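Local structure of aminoglycoside acetyltransferase meta-AAC0020 (Uncultured bacterium, 5F47) at residues B[58-72]-B[103-115]. The protein probably transfers an acetyl group from acetyl-coenzyme A to aminoglycoside antibiotics, as a resistance enzyme of the GNAT family from a soil metagenome. Sequence-based numbering, arbitrary orientation.
Sequences YVFVALLENKIVGGL and IGKKLITATNQFY
Phe60 reaches from its strand to the helix, its side chain passing from Leu107 and Thr111 at the base to Phe114 at the tip. Its CB lies between Thr111 OG1 and Leu107 CD2, 4.2 Å from the latter. Further out, CD1 sits under the hydroxyl of Thr111, with OG1 3.4 Å away over one ring face and displaced toward the rim; CG, CD2 and CE1 also lie near OG1, CE1 near Thr111 CG2 as well. Thr111 CA covers the same ring, 14° off its normal, as a CH-pi contact. CE2 meets Phe114 CB and, more loosely, Ala110 O. The tip, CZ, meets Phe114 CD2 at 3.6 Å, an offset edge-to-face pair in which Phe60 supplies the edge. With CG anti to the backbone N (chi1 176°), the Phe114 ring is carried to where it also directs its own edge at the face of Tyr58, planes inclined at 65°, completing an aromatic cluster. This is a GNAT-fold helix packed on two antiparallel strands: the axes of 58-64 and 67-72 come within 8.8 and 8.6 Å, respectively, of that of 103-115, and no hydrogen bond joins the two segments. Leu107 rests on both strands' backbone, CD1 3.5 Å from Gly71 N and CD2 3.7 Å from Val61 C. Nearby, a classic beta bulge sets Val69 and Gly70 together opposite Ala62, whose CB touches Ile103 CG2 at 3.6 Å. Thr111 OG1 donates to Leu107 O within the helix, while Leu72 CD2 packs against this hydroxyl.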
loop_
_atom_site.group_PDB
_atom_site.type_symbol
_atom_site.label_atom_id
_atom_site.label_comp_id
_atom_site.label_asym_id
_atom_site.label_seq_id
_atom_site.Cartn_x
_atom_site.Cartn_y
_atom_site.Cartn_z
ATOM N N TYR B 58 9.466 5.645 5.222
ATOM C CA TYR B 58 9.791 6.954 5.792
ATOM C C TYR B 58 8.730 7.400 6.785
ATOM O O TYR B 58 7.535 7.357 6.500
ATOM C CB TYR B 58 9.939 8.011 4.698
ATOM C CG TYR B 58 11.150 7.848 3.831
ATOM C CD1 TYR B 58 12.394 8.287 4.265
ATOM C CD2 TYR B 58 11.054 7.285 2.572
ATOM C CE1 TYR B 58 13.519 8.161 3.467
ATOM C CE2 TYR B 58 12.172 7.159 1.766
ATOM C CZ TYR B 58 13.397 7.592 2.223
ATOM O OH TYR B 58 14.510 7.475 1.423
ATOM N N VAL B 59 9.204 7.894 7.926
ATOM C CA VAL B 59 8.361 8.320 9.030
ATOM C C VAL B 59 8.551 9.814 9.254
ATOM O O VAL B 59 9.685 10.298 9.321
ATOM C CB VAL B 59 8.709 7.573 10.330
ATOM C CG1 VAL B 59 7.765 7.970 11.447
ATOM C CG2 VAL B 59 8.661 6.062 10.117
ATOM N N PHE B 60 7.451 10.553 9.346
ATOM C CA PHE B 60 7.537 11.974 9.663
ATOM C C PHE B 60 6.864 12.210 10.999
ATOM O O PHE B 60 5.781 11.680 11.242
ATOM C CB PHE B 60 6.876 12.820 8.577
ATOM C CG PHE B 60 7.576 12.756 7.249
ATOM C CD1 PHE B 60 7.392 11.665 6.414
ATOM C CD2 PHE B 60 8.428 13.768 6.849
ATOM C CE1 PHE B 60 8.041 11.592 5.195
ATOM C CE2 PHE B 60 9.074 13.700 5.623
ATOM C CZ PHE B 60 8.883 12.592 4.810
ATOM N N VAL B 61 7.491 12.999 11.860
ATOM C CA VAL B 61 6.909 13.278 13.168
ATOM C C VAL B 61 6.781 14.760 13.471
ATOM O O VAL B 61 7.476 15.607 12.903
ATOM C CB VAL B 61 7.719 12.611 14.304
ATOM C CG1 VAL B 61 7.759 11.095 14.099
ATOM C CG2 VAL B 61 9.133 13.176 14.411
ATOM N N ALA B 62 5.866 15.060 14.383
ATOM C CA ALA B 62 5.700 16.414 14.893
ATOM C C ALA B 62 6.123 16.433 16.343
ATOM O O ALA B 62 5.733 15.560 17.120
ATOM C CB ALA B 62 4.270 16.873 14.747
ATOM N N LEU B 63 6.918 17.434 16.712
ATOM C CA LEU B 63 7.507 17.493 18.038
ATOM C C LEU B 63 7.198 18.811 18.707
ATOM O O LEU B 63 7.300 19.865 18.082
ATOM C CB LEU B 63 9.019 17.324 17.959
ATOM C CG LEU B 63 9.552 15.949 17.576
ATOM C CD1 LEU B 63 10.758 16.106 16.674
ATOM C CD2 LEU B 63 9.925 15.191 18.833
ATOM N N LEU B 64 6.795 18.740 19.969
ATOM C CA LEU B 64 6.798 19.902 20.842
ATOM C C LEU B 64 7.870 19.626 21.879
ATOM O O LEU B 64 7.748 18.687 22.670
ATOM C CB LEU B 64 5.433 20.134 21.474
ATOM C CG LEU B 64 4.390 20.585 20.452
ATOM C CD1 LEU B 64 3.034 20.713 21.105
ATOM C CD2 LEU B 64 4.805 21.925 19.850
ATOM N N GLU B 65 8.920 20.447 21.843
ATOM C CA GLU B 65 10.213 20.121 22.433
ATOM C C GLU B 65 10.709 18.796 21.862
ATOM O O GLU B 65 10.960 18.687 20.658
ATOM C CB GLU B 65 10.124 20.077 23.954
ATOM C CG GLU B 65 9.874 21.439 24.554
ATOM C CD GLU B 65 9.760 21.397 26.055
ATOM O OE1 GLU B 65 10.722 20.954 26.720
ATOM O OE2 GLU B 65 8.703 21.811 26.568
ATOM N N ASN B 66 10.853 17.792 22.714
ATOM C CA ASN B 66 11.233 16.476 22.231
ATOM C C ASN B 66 10.136 15.465 22.523
ATOM O O ASN B 66 10.397 14.272 22.664
ATOM C CB ASN B 66 12.560 16.031 22.849
ATOM C CG ASN B 66 13.455 15.315 21.852
ATOM O OD1 ASN B 66 13.866 14.176 22.075
ATOM N ND2 ASN B 66 13.753 15.979 20.740
ATOM N N LYS B 67 8.903 15.953 22.614
ATOM C CA LYS B 67 7.752 15.074 22.750
ATOM C C LYS B 67 7.035 14.916 21.416
ATOM O O LYS B 67 6.672 15.901 20.774
ATOM C CB LYS B 67 6.772 15.594 23.796
ATOM C CG LYS B 67 5.611 14.639 24.049
ATOM C CD LYS B 67 4.460 15.313 24.779
ATOM C CE LYS B 67 3.417 14.291 25.212
ATOM N NZ LYS B 67 2.091 14.915 25.484
ATOM N N ILE B 68 6.834 13.668 21.008
ATOM C CA ILE B 68 6.100 13.360 19.793
ATOM C C ILE B 68 4.616 13.640 20.006
ATOM O O ILE B 68 3.997 13.068 20.911
ATOM C CB ILE B 68 6.299 11.888 19.389
ATOM C CG1 ILE B 68 7.767 11.611 19.063
ATOM C CG2 ILE B 68 5.387 11.520 18.230
ATOM C CD1 ILE B 68 8.236 12.289 17.816
ATOM N N VAL B 69 4.043 14.523 19.197
ATOM C CA VAL B 69 2.635 14.858 19.353
ATOM C C VAL B 69 1.841 14.517 18.090
ATOM O O VAL B 69 0.632 14.747 18.006
ATOM C CB VAL B 69 2.450 16.341 19.706
ATOM C CG1 VAL B 69 3.055 16.626 21.091
ATOM C CG2 VAL B 69 3.060 17.233 18.631
ATOM N N GLY B 70 2.529 13.948 17.111
ATOM C CA GLY B 70 1.868 13.515 15.898
ATOM C C GLY B 70 2.856 12.877 14.949
ATOM O O GLY B 70 4.062 13.012 15.122
ATOM N N GLY B 71 2.359 12.144 13.962
ATOM C CA GLY B 71 3.249 11.653 12.936
ATOM C C GLY B 71 2.540 10.832 11.894
ATOM O O GLY B 71 1.345 10.551 12.033
ATOM N N LEU B 72 3.279 10.445 10.861
ATOM C CA LEU B 72 2.725 9.577 9.838
ATOM C C LEU B 72 3.806 8.644 9.333
ATOM O O LEU B 72 4.996 8.913 9.458
ATOM C CB LEU B 72 2.089 10.383 8.692
ATOM C CG LEU B 72 2.912 11.184 7.685
ATOM C CD1 LEU B 72 3.645 10.294 6.678
ATOM C CD2 LEU B 72 1.978 12.153 6.944
ATOM N N ILE B 103 -1.264 20.630 12.994
ATOM C CA ILE B 103 -0.177 19.661 13.015
ATOM C C ILE B 103 -0.292 18.646 11.875
ATOM O O ILE B 103 0.671 18.422 11.156
ATOM C CB ILE B 103 -0.115 18.959 14.382
ATOM C CG1 ILE B 103 0.267 20.002 15.448
ATOM C CG2 ILE B 103 0.862 17.787 14.336
ATOM C CD1 ILE B 103 0.163 19.515 16.888
ATOM N N GLY B 104 -1.470 18.051 11.692
ATOM C CA GLY B 104 -1.702 17.146 10.577
ATOM C C GLY B 104 -1.385 17.750 9.225
ATOM O O GLY B 104 -0.733 17.143 8.378
ATOM N N LYS B 105 -1.858 18.975 9.018
ATOM C CA LYS B 105 -1.604 19.657 7.753
ATOM C C LYS B 105 -0.115 19.855 7.493
ATOM O O LYS B 105 0.338 19.694 6.368
ATOM C CB LYS B 105 -2.313 21.001 7.722
ATOM C CG LYS B 105 -3.814 20.897 7.537
ATOM C CD LYS B 105 -4.437 22.278 7.512
ATOM C CE LYS B 105 -5.951 22.196 7.370
ATOM N NZ LYS B 105 -6.579 23.541 7.477
ATOM N N LYS B 106 0.642 20.211 8.527
ATOM C CA LYS B 106 2.078 20.409 8.351
ATOM C C LYS B 106 2.799 19.091 8.093
ATOM O O LYS B 106 3.757 19.064 7.329
ATOM C CB LYS B 106 2.676 21.132 9.566
ATOM C CG LYS B 106 2.289 22.609 9.641
ATOM C CD LYS B 106 2.664 23.240 10.974
ATOM C CE LYS B 106 2.322 24.729 10.955
ATOM N NZ LYS B 106 2.474 25.427 12.265
ATOM N N LEU B 107 2.313 17.989 8.674
ATOM C CA LEU B 107 2.878 16.675 8.392
ATOM C C LEU B 107 2.659 16.288 6.922
ATOM O O LEU B 107 3.580 15.810 6.255
ATOM C CB LEU B 107 2.255 15.609 9.321
ATOM C CG LEU B 107 2.787 15.619 10.758
ATOM C CD1 LEU B 107 1.916 14.769 11.661
ATOM C CD2 LEU B 107 4.253 15.156 10.802
ATOM N N ILE B 108 1.441 16.500 6.420
ATOM C CA ILE B 108 1.139 16.190 5.028
ATOM C C ILE B 108 1.954 17.067 4.076
ATOM O O ILE B 108 2.520 16.562 3.100
ATOM C CB ILE B 108 -0.363 16.352 4.739
ATOM C CG1 ILE B 108 -1.152 15.239 5.438
ATOM C CG2 ILE B 108 -0.653 16.353 3.208
ATOM C CD1 ILE B 108 -0.915 13.840 4.868
ATOM N N THR B 109 2.042 18.358 4.374
ATOM C CA THR B 109 2.833 19.256 3.538
ATOM C C THR B 109 4.300 18.814 3.473
ATOM O O THR B 109 4.886 18.771 2.388
ATOM C CB THR B 109 2.730 20.695 4.043
ATOM O OG1 THR B 109 1.369 21.143 3.915
ATOM C CG2 THR B 109 3.632 21.625 3.230
ATOM N N ALA B 110 4.891 18.472 4.616
ATOM C CA ALA B 110 6.303 18.078 4.644
ATOM C C ALA B 110 6.527 16.777 3.886
ATOM O O ALA B 110 7.530 16.597 3.197
ATOM C CB ALA B 110 6.781 17.941 6.088
ATOM N N THR B 111 5.569 15.874 4.018
ATOM C CA THR B 111 5.656 14.581 3.377
ATOM C C THR B 111 5.592 14.736 1.871
ATOM O O THR B 111 6.434 14.197 1.148
ATOM C CB THR B 111 4.531 13.671 3.868
ATOM O OG1 THR B 111 4.710 13.450 5.267
ATOM C CG2 THR B 111 4.553 12.311 3.150
ATOM N N ASN B 112 4.601 15.482 1.394
ATOM C CA ASN B 112 4.476 15.666 -0.048
ATOM C C ASN B 112 5.634 16.464 -0.633
ATOM O O ASN B 112 6.049 16.208 -1.763
ATOM C CB ASN B 112 3.137 16.312 -0.392
ATOM C CG ASN B 112 1.983 15.379 -0.123
ATOM O OD1 ASN B 112 2.193 14.188 0.145
ATOM N ND2 ASN B 112 0.763 15.896 -0.187
ATOM N N GLN B 113 6.160 17.431 0.120
ATOM C CA GLN B 113 7.343 18.155 -0.308
ATOM C C GLN B 113 8.544 17.213 -0.464
ATOM O O GLN B 113 9.300 17.302 -1.431
ATOM C CB GLN B 113 7.671 19.259 0.694
ATOM C CG GLN B 113 8.938 20.049 0.373
ATOM C CD GLN B 113 8.839 20.851 -0.913
ATOM O OE1 GLN B 113 7.756 21.291 -1.309
ATOM N NE2 GLN B 113 9.975 21.045 -1.575
ATOM N N PHE B 114 8.724 16.326 0.510
ATOM C CA PHE B 114 9.811 15.347 0.457
ATOM C C PHE B 114 9.743 14.457 -0.795
ATOM O O PHE B 114 10.742 14.293 -1.503
ATOM C CB PHE B 114 9.772 14.486 1.721
ATOM C CG PHE B 114 10.789 13.377 1.749
ATOM C CD1 PHE B 114 12.133 13.660 1.956
ATOM C CD2 PHE B 114 10.386 12.049 1.622
ATOM C CE1 PHE B 114 13.069 12.633 2.003
ATOM C CE2 PHE B 114 11.317 11.024 1.678
ATOM C CZ PHE B 114 12.642 11.313 1.865
ATOM N N TYR B 115 8.564 13.926 -1.083
ATOM C CA TYR B 115 8.435 13.002 -2.195
ATOM C C TYR B 115 8.448 13.759 -3.521
ATOM O O TYR B 115 8.851 13.212 -4.553
ATOM C CB TYR B 115 7.183 12.154 -2.028
ATOM C CG TYR B 115 7.375 11.060 -0.995
ATOM C CD1 TYR B 115 8.354 10.100 -1.168
ATOM C CD2 TYR B 115 6.567 10.997 0.123
ATOM C CE1 TYR B 115 8.534 9.075 -0.235
ATOM C CE2 TYR B 115 6.729 9.969 1.071
ATOM C CZ TYR B 115 7.708 9.024 0.872
ATOM O OH TYR B 115 7.890 8.012 1.792
#